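Local atomic coordinates of perosamine synthetase (Caulobacter crescentus, PDB entry 3BN1), a protein that transfers an amino group from L-glutamate to GDP-4-keto-6-deoxy-D-mannose to make GDP-perosamine, using pyridoxal 5'-phosphate as cofactor. Residues T64-A69 with I157-E162; D310-E315 with I365-Q370. One frame throughout, in Å; residues are numbered along the deposited sequence.

How the contacts relate
Both contacts belong to the DegT/DnrJ/EryC1/StrS aminotransferase part of the chain, in series: contact 1 closes before contact 2 opens. Their centres are about 34 Å apart and their nearest atoms about 14 Å, so they do not touch. Contact 1 joins helix 62-72 to strand 155-159 of the mixed sheet, with its centre about 8 Å from that of the chain, and the side chain of D159 is about 9 Å from the bound 2-oxoglutaric acid. Contact 2 joins the loop that follows helix 302-311 to helix 358-371 towards the periphery, its centre about 26 Å from the chain centre. One is buried beside the active site; the other is partly buried.

Contact 1 (T64-A69 with I157-E162); sequences TALHLA and IEDAAE
The helical segment carrying L66 and A69 runs antiparallel to strand 157-159, at 173° between their directions and 10.3 Å between the segment axes at closest approach, which is the spacing of a helix laid on a sheet. The register agrees: L66 CA is nearest D159 CA at 7.5 Å, and one helical turn on A69 lies over I157. L66 spans the gap by splitting its two methyls. L66 CD2 meets I157 CD1 at 3.7 Å, an apolar contact between branch ends, while L66 CD1 comes within 3.7 Å of D159 OD2, the leucine and aspartate side chains crossing at about a right angle. I157 CD1 also reaches A69 CB at 4.1 Å, so this one methyl touches both a leucine branch and an alanine, approached from two directions.

With CG trans to the backbone N (chi1 -176°), the D159 carboxylate lies beside the carbonyl carbon, where D159 OD1 accepts from A161 N at 3.2 Å. This fairly straight bond (159°) arrives on the anti side, tilted from the carboxylate plane, and forms an Asx turn just after the strand. D159 OD2, beside the leucine methyl, is hydrogen-bonded to S91 OG, so the carboxylate is tied at both oxygens although it borders an apolar patch. Beyond the turn, E162 OE2 hydrogen-bonds O3 of the pyridoxal-phosphate-modified lysine at position 188, which brings the loop following the strand to the cofactor.

Helix 62-72 packs on the seven-stranded mixed sheet of the large domain of a fold type I (aspartate aminotransferase) enzyme. Strand 155-159 lies parallel between 179-183 and 127-130; L66 touches T181 of the first, and helices 90-98 and 203-213 flank L66 and A69 respectively.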
loop_
_atom_site.group_PDB
_atom_site.type_symbol
_atom_site.label_atom_id
_atom_site.label_comp_id
_atom_site.label_asym_id
_atom_site.label_seq_id
_atom_site.Cartn_x
_atom_site.Cartn_y
_atom_site.Cartn_z
ATOM N N THR A 64 1.982 5.293 -3.628
ATOM C CA THR A 64 2.114 4.080 -4.429
ATOM C C THR A 64 1.564 4.319 -5.852
ATOM O O THR A 64 2.032 3.715 -6.812
ATOM C CB THR A 64 1.391 2.918 -3.730
ATOM O OG1 THR A 64 0.027 3.275 -3.507
ATOM C CG2 THR A 64 2.051 2.623 -2.348
ATOM N N ALA A 65 0.601 5.239 -5.940
ATOM C CA ALA A 65 0.005 5.720 -7.160
ATOM C C ALA A 65 1.162 6.246 -7.995
ATOM O O ALA A 65 1.355 5.862 -9.161
ATOM C CB ALA A 65 -0.966 6.877 -6.837
ATOM N N LEU A 66 1.929 7.167 -7.418
ATOM C CA LEU A 66 3.043 7.675 -8.182
ATOM C C LEU A 66 3.990 6.580 -8.651
ATOM O O LEU A 66 4.372 6.510 -9.814
ATOM C CB LEU A 66 3.806 8.654 -7.296
ATOM C CG LEU A 66 3.135 10.027 -7.252
ATOM C CD1 LEU A 66 3.761 10.940 -6.108
ATOM C CD2 LEU A 66 3.228 10.716 -8.615
ATOM N N HIS A 67 4.428 5.743 -7.713
ATOM C CA HIS A 67 5.324 4.643 -8.051
ATOM C C HIS A 67 4.716 3.819 -9.183
ATOM O O HIS A 67 5.372 3.553 -10.194
ATOM C CB HIS A 67 5.660 3.722 -6.802
ATOM C CG HIS A 67 6.646 2.608 -7.091
ATOM N ND1 HIS A 67 6.706 1.436 -6.358
ATOM C CD2 HIS A 67 7.644 2.517 -8.013
ATOM C CE1 HIS A 67 7.673 0.661 -6.841
ATOM N NE2 HIS A 67 8.256 1.296 -7.847
ATOM N N LEU A 68 3.468 3.405 -8.992
ATOM C CA LEU A 68 2.834 2.599 -9.992
ATOM C C LEU A 68 2.844 3.284 -11.370
ATOM O O LEU A 68 3.189 2.679 -12.391
ATOM C CB LEU A 68 1.388 2.309 -9.568
ATOM C CG LEU A 68 0.562 1.472 -10.552
ATOM C CD1 LEU A 68 1.230 0.078 -10.730
ATOM C CD2 LEU A 68 -0.811 1.316 -9.940
ATOM N N ALA A 69 2.416 4.544 -11.442
ATOM C CA ALA A 69 2.352 5.191 -12.766
ATOM C C ALA A 69 3.743 5.281 -13.439
ATOM O O ALA A 69 3.911 5.112 -14.663
ATOM C CB ALA A 69 1.743 6.596 -12.576
ATOM N N ILE A 157 3.887 13.703 -16.000
ATOM C CA ILE A 157 2.999 13.054 -15.080
ATOM C C ILE A 157 2.651 14.086 -14.028
ATOM O O ILE A 157 3.533 14.650 -13.363
ATOM C CB ILE A 157 3.657 11.853 -14.387
ATOM C CG1 ILE A 157 2.782 11.417 -13.205
ATOM C CG2 ILE A 157 5.142 12.177 -14.027
ATOM C CD1 ILE A 157 3.387 10.351 -12.317
ATOM N N GLU A 158 1.367 14.380 -13.895
ATOM C CA GLU A 158 0.997 15.382 -12.883
ATOM C C GLU A 158 0.914 14.741 -11.485
ATOM O O GLU A 158 0.176 13.741 -11.233
ATOM C CB GLU A 158 -0.398 15.916 -13.143
ATOM C CG GLU A 158 -0.747 16.493 -14.557
ATOM C CD GLU A 158 -2.314 16.634 -14.681
ATOM O OE1 GLU A 158 -2.911 17.333 -13.808
ATOM O OE2 GLU A 158 -2.932 15.986 -15.583
ATOM N N ASP A 159 1.635 15.332 -10.548
ATOM C CA ASP A 159 1.409 14.917 -9.156
ATOM C C ASP A 159 0.247 15.828 -8.758
ATOM O O ASP A 159 0.431 17.007 -8.369
ATOM C CB ASP A 159 2.576 15.228 -8.230
ATOM C CG ASP A 159 2.334 14.691 -6.835
ATOM O OD1 ASP A 159 1.178 14.296 -6.514
ATOM O OD2 ASP A 159 3.318 14.604 -6.066
ATOM N N ALA A 160 -0.975 15.333 -8.889
ATOM C CA ALA A 160 -2.134 16.189 -8.581
ATOM C C ALA A 160 -2.697 15.927 -7.196
ATOM O O ALA A 160 -3.887 16.186 -6.963
ATOM C CB ALA A 160 -3.230 15.978 -9.629
ATOM N N ALA A 161 -1.874 15.375 -6.300
ATOM C CA ALA A 161 -2.307 15.024 -4.922
ATOM C C ALA A 161 -3.098 16.079 -4.174
ATOM O O ALA A 161 -3.905 15.748 -3.324
ATOM C CB ALA A 161 -1.081 14.580 -4.002
ATOM N N GLU A 162 -2.808 17.349 -4.418
ATOM C CA GLU A 162 -3.461 18.375 -3.595
ATOM C C GLU A 162 -4.482 19.173 -4.367
ATOM O O GLU A 162 -4.932 20.218 -3.880
ATOM C CB GLU A 162 -2.324 19.327 -3.155
ATOM C CG GLU A 162 -1.148 18.514 -2.582
ATOM C CD GLU A 162 0.026 19.375 -2.117
ATOM O OE1 GLU A 162 -0.008 20.614 -2.280
ATOM O OE2 GLU A 162 0.998 18.812 -1.541
#

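Contact 2 (D310-E315 with I365-Q370); sequences DALGIE and IAALDQ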
loop_
_atom_site.group_PDB
_atom_site.type_symbol
_atom_site.label_atom_id
_atom_site.label_comp_id
_atom_site.label_asym_id
_atom_site.label_seq_id
_atom_site.Cartn_x
_atom_site.Cartn_y
_atom_site.Cartn_z
ATOM N N ASP A 310 0.280 27.650 17.683
ATOM C CA ASP A 310 -0.036 26.411 18.419
ATOM C C ASP A 310 -0.502 26.681 19.860
ATOM O O ASP A 310 -1.506 26.134 20.331
ATOM C CB ASP A 310 1.261 25.574 18.510
ATOM C CG ASP A 310 0.993 24.128 18.975
ATOM O OD1 ASP A 310 -0.164 23.654 18.862
ATOM O OD2 ASP A 310 1.930 23.469 19.487
ATOM N N ALA A 311 0.294 27.481 20.566
ATOM C CA ALA A 311 0.052 27.839 21.971
ATOM C C ALA A 311 -1.305 28.544 22.035
ATOM O O ALA A 311 -2.005 28.472 23.027
ATOM C CB ALA A 311 1.165 28.792 22.486
ATOM N N LEU A 312 -1.685 29.211 20.949
ATOM C CA LEU A 312 -2.973 29.890 20.863
ATOM C C LEU A 312 -4.027 28.920 20.375
ATOM O O LEU A 312 -5.135 29.353 20.117
ATOM C CB LEU A 312 -2.929 31.160 19.996
ATOM C CG LEU A 312 -2.201 32.345 20.678
ATOM C CD1 LEU A 312 -1.531 33.372 19.748
ATOM C CD2 LEU A 312 -3.102 33.013 21.768
ATOM N N GLY A 313 -3.701 27.628 20.271
ATOM C CA GLY A 313 -4.688 26.633 19.836
ATOM C C GLY A 313 -5.028 26.545 18.360
ATOM O O GLY A 313 -6.110 26.041 17.974
ATOM N N ILE A 314 -4.071 26.984 17.548
ATOM C CA ILE A 314 -4.203 27.011 16.099
ATOM C C ILE A 314 -3.111 26.242 15.393
ATOM O O ILE A 314 -1.906 26.552 15.494
ATOM C CB ILE A 314 -4.246 28.436 15.555
ATOM C CG1 ILE A 314 -5.613 29.030 15.867
ATOM C CG2 ILE A 314 -4.057 28.477 14.045
ATOM C CD1 ILE A 314 -5.467 30.383 16.364
ATOM N N GLU A 315 -3.559 25.256 14.628
ATOM C CA GLU A 315 -2.631 24.459 13.820
ATOM C C GLU A 315 -2.229 25.161 12.515
ATOM O O GLU A 315 -3.053 25.763 11.841
ATOM C CB GLU A 315 -3.276 23.131 13.454
ATOM C CG GLU A 315 -2.232 22.199 12.847
ATOM C CD GLU A 315 -2.700 20.791 12.636
ATOM O OE1 GLU A 315 -3.937 20.580 12.627
ATOM O OE2 GLU A 315 -1.804 19.928 12.467
ATOM N N ILE A 365 -6.967 34.926 12.212
ATOM C CA ILE A 365 -6.387 36.199 11.874
ATOM C C ILE A 365 -5.969 37.044 13.086
ATOM O O ILE A 365 -4.983 37.770 13.029
ATOM C CB ILE A 365 -7.319 37.003 10.989
ATOM C CG1 ILE A 365 -7.183 36.423 9.562
ATOM C CG2 ILE A 365 -6.931 38.524 11.073
ATOM C CD1 ILE A 365 -8.439 36.480 8.773
ATOM N N ALA A 366 -6.750 36.967 14.158
ATOM C CA ALA A 366 -6.446 37.737 15.326
ATOM C C ALA A 366 -5.151 37.217 15.928
ATOM O O ALA A 366 -4.309 38.014 16.375
ATOM C CB ALA A 366 -7.576 37.610 16.325
ATOM N N ALA A 367 -5.015 35.885 15.938
ATOM C CA ALA A 367 -3.804 35.228 16.438
ATOM C C ALA A 367 -2.601 35.676 15.608
ATOM O O ALA A 367 -1.569 36.013 16.183
ATOM C CB ALA A 367 -3.924 33.696 16.400
ATOM N N LEU A 368 -2.764 35.735 14.282
ATOM C CA LEU A 368 -1.681 36.172 13.399
ATOM C C LEU A 368 -1.350 37.624 13.682
ATOM O O LEU A 368 -0.191 38.025 13.611
ATOM C CB LEU A 368 -2.092 35.995 11.951
ATOM C CG LEU A 368 -2.101 34.543 11.375
ATOM C CD1 LEU A 368 -2.628 34.595 9.944
ATOM C CD2 LEU A 368 -0.598 34.034 11.303
ATOM N N ASP A 369 -2.380 38.452 13.928
ATOM C CA ASP A 369 -2.143 39.829 14.300
ATOM C C ASP A 369 -1.235 39.878 15.573
ATOM O O ASP A 369 -0.244 40.664 15.690
ATOM C CB ASP A 369 -3.468 40.564 14.528
ATOM C CG ASP A 369 -3.254 41.971 15.082
ATOM O OD1 ASP A 369 -2.449 42.728 14.491
ATOM O OD2 ASP A 369 -3.807 42.287 16.157
ATOM N N GLN A 370 -1.548 39.002 16.517
ATOM C CA GLN A 370 -0.767 38.875 17.754
ATOM C C GLN A 370 0.672 38.360 17.593
ATOM O O GLN A 370 1.574 38.895 18.179
ATOM C CB GLN A 370 -1.519 38.001 18.751
ATOM C CG GLN A 370 -0.693 37.564 19.944
ATOM C CD GLN A 370 -1.588 37.223 21.115
ATOM O OE1 GLN A 370 -2.819 37.188 20.965
ATOM N NE2 GLN A 370 -0.988 36.979 22.287
#
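L312 and I314 both place CG or CG1 anti to the carbonyl carbon (chi1 -73° and -75°), which sends their chains from the loop after helix 302-311 towards A367 on helix 358-371. The two delta methyls converge on one atom: I314 CD1 approaches A367 CB to 3.7 Å and L312 CD1 to 4.1 Å. Seen from A367 CB, the two directions open by about 100°, so the alanine methyl is approached from two distinct sides. The small methyl meets the ends of two larger branched chains. L312 CD1 also comes within 4.1 Å of Q370 CD, one turn further along the helix. Q370 is extended beyond CG, and L312 CD1 sits over the face of its amide, on the more exposed side of the contact, whereas I314 and A367 are buried.

Helix 302-311 ends in a Schellman motif with G313, at positive phi, as its C-prime residue: G313 N is bonded to D310 O at 2.7 Å and I314 N paired to L309 O. The side chains of L312 and I314, before and after the glycine, both point toward helix 358-371.

L309 of helix 302-311 continues the apolar patch, touching A367 and L368. G313 and E315 also make backbone hydrogen bonds to I9, while salt bridges from D369 to R269 and R273 link helix 358-371 to the segment before strand 274-275.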